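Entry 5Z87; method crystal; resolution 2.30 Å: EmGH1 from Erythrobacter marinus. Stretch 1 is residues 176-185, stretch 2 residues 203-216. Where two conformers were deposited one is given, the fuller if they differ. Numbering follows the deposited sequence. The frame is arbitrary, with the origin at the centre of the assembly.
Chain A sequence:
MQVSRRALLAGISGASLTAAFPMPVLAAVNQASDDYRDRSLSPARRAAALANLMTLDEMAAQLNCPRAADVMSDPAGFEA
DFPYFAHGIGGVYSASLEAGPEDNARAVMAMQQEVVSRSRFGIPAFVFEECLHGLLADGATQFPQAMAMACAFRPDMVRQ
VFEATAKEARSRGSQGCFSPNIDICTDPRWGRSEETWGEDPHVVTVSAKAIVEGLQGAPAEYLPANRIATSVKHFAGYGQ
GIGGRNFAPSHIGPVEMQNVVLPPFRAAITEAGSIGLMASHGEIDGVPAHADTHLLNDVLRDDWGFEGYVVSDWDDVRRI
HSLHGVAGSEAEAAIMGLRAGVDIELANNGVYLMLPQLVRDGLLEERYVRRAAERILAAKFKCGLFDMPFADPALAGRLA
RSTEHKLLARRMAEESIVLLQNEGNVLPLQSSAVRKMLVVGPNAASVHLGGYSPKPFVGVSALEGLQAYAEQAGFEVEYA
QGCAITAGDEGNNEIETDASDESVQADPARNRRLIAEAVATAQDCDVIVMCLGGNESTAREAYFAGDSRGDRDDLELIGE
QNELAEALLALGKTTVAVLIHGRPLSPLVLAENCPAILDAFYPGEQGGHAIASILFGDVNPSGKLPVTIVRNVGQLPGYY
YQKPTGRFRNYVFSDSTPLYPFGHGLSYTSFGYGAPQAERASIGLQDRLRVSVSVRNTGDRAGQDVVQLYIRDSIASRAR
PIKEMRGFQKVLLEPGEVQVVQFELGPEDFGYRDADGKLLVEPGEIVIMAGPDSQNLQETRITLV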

# COMPACT_ATOMS: atom_id res chain seq x y z
N GLY A 176 16.42 -21.55 -23.74
CA GLY A 176 16.07 -20.32 -23.05
C GLY A 176 15.00 -20.58 -22.02
O GLY A 176 14.19 -21.50 -22.16
N CYS A 177 15.01 -19.77 -20.96
CA CYS A 177 13.98 -19.90 -19.94
C CYS A 177 13.45 -18.53 -19.53
O CYS A 177 14.11 -17.49 -19.71
N PHE A 178 12.24 -18.56 -18.98
CA PHE A 178 11.58 -17.38 -18.44
C PHE A 178 11.85 -17.30 -16.93
O PHE A 178 10.95 -17.39 -16.09
N SER A 179 13.13 -17.18 -16.61
CA SER A 179 13.66 -17.20 -15.26
C SER A 179 14.99 -16.48 -15.28
O SER A 179 15.63 -16.40 -16.34
N PRO A 180 15.44 -15.93 -14.14
CA PRO A 180 14.81 -15.93 -12.82
C PRO A 180 13.75 -14.83 -12.62
O PRO A 180 13.73 -13.83 -13.32
N ASN A 181 12.88 -15.06 -11.66
CA ASN A 181 12.00 -14.02 -11.14
C ASN A 181 12.82 -13.18 -10.17
O ASN A 181 13.25 -13.68 -9.13
N ILE A 182 13.05 -11.92 -10.51
CA ILE A 182 13.83 -11.08 -9.62
C ILE A 182 13.00 -9.89 -9.17
O ILE A 182 13.52 -8.79 -8.97
N ASP A 183 11.70 -10.11 -9.00
CA ASP A 183 10.83 -9.15 -8.35
C ASP A 183 11.19 -9.04 -6.86
O ASP A 183 11.87 -9.89 -6.30
N ILE A 184 10.71 -7.96 -6.24
CA ILE A 184 10.95 -7.69 -4.83
C ILE A 184 9.68 -8.02 -4.08
O ILE A 184 8.60 -7.53 -4.43
N CYS A 185 9.79 -8.86 -3.05
CA CYS A 185 8.63 -9.25 -2.25
C CYS A 185 8.45 -8.24 -1.13
O CYS A 185 9.01 -8.40 -0.05
N VAL A 203 20.15 -8.65 -1.55
CA VAL A 203 20.01 -10.10 -1.63
C VAL A 203 19.48 -10.51 -3.00
O VAL A 203 20.01 -11.44 -3.64
N VAL A 204 18.43 -9.84 -3.48
CA VAL A 204 17.86 -10.21 -4.77
C VAL A 204 18.86 -9.93 -5.90
O VAL A 204 18.93 -10.68 -6.87
N THR A 205 19.67 -8.88 -5.75
CA THR A 205 20.69 -8.55 -6.74
C THR A 205 21.79 -9.60 -6.75
O THR A 205 22.21 -10.07 -7.82
N VAL A 206 22.26 -9.99 -5.57
CA VAL A 206 23.29 -11.01 -5.47
C VAL A 206 22.77 -12.34 -6.00
O VAL A 206 23.45 -13.04 -6.75
N SER A 207 21.53 -12.67 -5.66
CA SER A 207 20.94 -13.91 -6.16
C SER A 207 20.75 -13.86 -7.67
O SER A 207 21.04 -14.84 -8.36
N ALA A 208 20.27 -12.73 -8.20
CA ALA A 208 20.02 -12.63 -9.64
C ALA A 208 21.29 -12.87 -10.44
O ALA A 208 21.27 -13.58 -11.45
N LYS A 209 22.42 -12.30 -10.00
CA LYS A 209 23.68 -12.50 -10.69
C LYS A 209 24.12 -13.96 -10.64
O LYS A 209 24.66 -14.48 -11.62
N ALA A 210 23.92 -14.62 -9.50
CA ALA A 210 24.36 -16.01 -9.40
C ALA A 210 23.49 -16.93 -10.24
O ALA A 210 24.00 -17.87 -10.86
N ILE A 211 22.18 -16.66 -10.29
CA ILE A 211 21.28 -17.44 -11.13
C ILE A 211 21.63 -17.26 -12.60
O ILE A 211 21.69 -18.23 -13.36
N VAL A 212 21.82 -16.01 -13.03
CA VAL A 212 22.12 -15.78 -14.44
C VAL A 212 23.45 -16.43 -14.80
O VAL A 212 23.57 -17.09 -15.84
N GLU A 213 24.45 -16.29 -13.94
CA GLU A 213 25.74 -16.86 -14.23
C GLU A 213 25.74 -18.38 -14.09
O GLU A 213 26.61 -19.04 -14.67
N GLY A 214 24.78 -18.96 -13.38
CA GLY A 214 24.60 -20.40 -13.37
C GLY A 214 23.88 -20.92 -14.60
O GLY A 214 24.28 -21.94 -15.17
N LEU A 215 22.82 -20.23 -15.03
CA LEU A 215 22.05 -20.70 -16.18
C LEU A 215 22.75 -20.42 -17.51
O LEU A 215 22.66 -21.23 -18.44
N GLN A 216 23.42 -19.28 -17.62
CA GLN A 216 24.06 -18.86 -18.87
C GLN A 216 25.56 -19.09 -18.89
O GLN A 216 26.15 -19.05 -19.98

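Packing of the 176-185 segment, a short strand running into loop, against one face of the 203-216 helix. No hydrogen bond crosses the interface; the fit is apolar, and the two stretches run in opposite directions, so Cys-177 lies by Leu-215 and Ile-182 by Val-204. On the helix, Val-204 (t), Ile-211 (m, t) and Leu-215 (m, t) point toward the loop, and Ala-208, set sideways, leaves a shallow place between Val-204 and Ile-211. Ile-182 (p, t) fills it: its CG2 lies 3.5 Å from Ala-208 CB, a close approach where the side chain is only a methyl. Val-204 CG1 is the bump at the other end, 3.7 Å from Ile-182 O, 4.1 Å from Ile-182 CB and 4.0 Å from Ile-184 CD1; Ile-184 (m, m) leaves its backbone sideways, but its end bends nearer the helix. Pro-180, after a cis peptide bond, sets its ring against the next turn, with CB 3.6 Å from Ile-211 CG2 and CD 4.3 Å from Val-212 CG2. Cys-177 (p) closes the row, SG 3.8 Å from Leu-215 CD1. The polar Asn-181 (t) and Asp-183 (m) point away; Asp-183 N donates to Asn-181 OD1 (3.0 Å), a bond within the loop. Within the helix, Ser-207 OG (m) donates to Val-203 O at 2.7 Å.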

# COMPACT_ATOMS: atom_id res chain seq x y z
CB CYS A 177 14.48 -20.64 -18.69
SG CYS A 177 15.80 -19.79 -17.84
CB PHE A 178 10.09 -17.44 -18.74
CG PHE A 178 9.75 -17.44 -20.22
CD1 PHE A 178 10.58 -16.81 -21.14
CD2 PHE A 178 8.58 -18.05 -20.67
CE1 PHE A 178 10.26 -16.80 -22.49
CE2 PHE A 178 8.24 -18.05 -22.02
CZ PHE A 178 9.07 -17.41 -22.93
CB SER A 179 13.87 -18.65 -14.76
OG SER A 179 12.65 -19.36 -14.71
CB PRO A 180 15.98 -15.68 -11.88
CG PRO A 180 16.89 -14.76 -12.68
CD PRO A 180 16.74 -15.23 -14.12
CB ASN A 181 10.79 -14.67 -10.47
CG ASN A 181 9.83 -13.67 -9.83
OD1 ASN A 181 10.24 -12.70 -9.17
ND2 ASN A 181 8.54 -13.91 -10.00
CB ILE A 182 15.15 -10.66 -10.27
CG1 ILE A 182 14.92 -9.96 -11.61
CG2 ILE A 182 16.02 -11.89 -10.47
CD1 ILE A 182 16.23 -9.54 -12.30
CB ASP A 183 9.36 -9.55 -8.51
CG ASP A 183 8.94 -9.65 -9.98
OD1 ASP A 183 9.29 -8.74 -10.76
OD2 ASP A 183 8.27 -10.65 -10.36
CB ILE A 184 11.34 -6.22 -4.61
CG1 ILE A 184 12.39 -5.79 -5.65
CG2 ILE A 184 11.81 -5.97 -3.18
CD1 ILE A 184 13.74 -6.50 -5.50
CB CYS A 185 8.78 -10.66 -1.69
SG CYS A 185 7.28 -11.17 -0.72
CB VAL A 203 19.11 -10.63 -0.50
CG1 VAL A 203 18.56 -12.01 -0.85
CG2 VAL A 203 19.87 -10.66 0.84
CB VAL A 204 16.52 -9.48 -4.99
CG1 VAL A 204 15.98 -9.75 -6.37
CG2 VAL A 204 15.51 -9.92 -3.96
CB THR A 205 21.26 -7.16 -6.45
OG1 THR A 205 20.24 -6.19 -6.70
CG2 THR A 205 22.48 -6.86 -7.31
CB VAL A 206 23.77 -11.13 -4.01
CG1 VAL A 206 24.53 -12.43 -3.82
CG2 VAL A 206 24.63 -9.93 -3.64
CB SER A 207 19.61 -14.18 -5.46
OG SER A 207 19.76 -14.09 -4.05
CB ALA A 208 19.43 -11.26 -9.98
CB LYS A 209 24.78 -11.63 -10.07
CG LYS A 209 24.46 -10.16 -10.04
CD LYS A 209 25.70 -9.31 -10.20
CE LYS A 209 26.68 -9.50 -9.08
NZ LYS A 209 28.04 -9.12 -9.58
CB ALA A 210 24.36 -16.46 -7.93
CB ILE A 211 19.81 -17.03 -10.88
CG1 ILE A 211 19.39 -17.28 -9.43
CG2 ILE A 211 18.87 -17.80 -11.86
CD1 ILE A 211 18.13 -16.49 -9.03
CB VAL A 212 22.12 -14.27 -14.77
CG1 VAL A 212 22.57 -14.02 -16.22
CG2 VAL A 212 20.74 -13.66 -14.56
CB GLU A 213 26.81 -16.18 -13.36
CG GLU A 213 27.05 -14.73 -13.83
CD GLU A 213 28.02 -13.92 -12.98
OE1 GLU A 213 27.91 -13.93 -11.73
OE2 GLU A 213 28.88 -13.24 -13.58
CB LEU A 215 20.66 -20.07 -16.16
CG LEU A 215 19.63 -20.68 -15.20
CD1 LEU A 215 18.40 -19.79 -15.09
CD2 LEU A 215 19.24 -22.10 -15.64
CB GLN A 216 23.82 -17.36 -19.13
CG GLN A 216 22.37 -16.97 -19.43
CD GLN A 216 22.25 -15.58 -20.06
OE1 GLN A 216 21.21 -15.24 -20.65
NE2 GLN A 216 23.30 -14.77 -19.94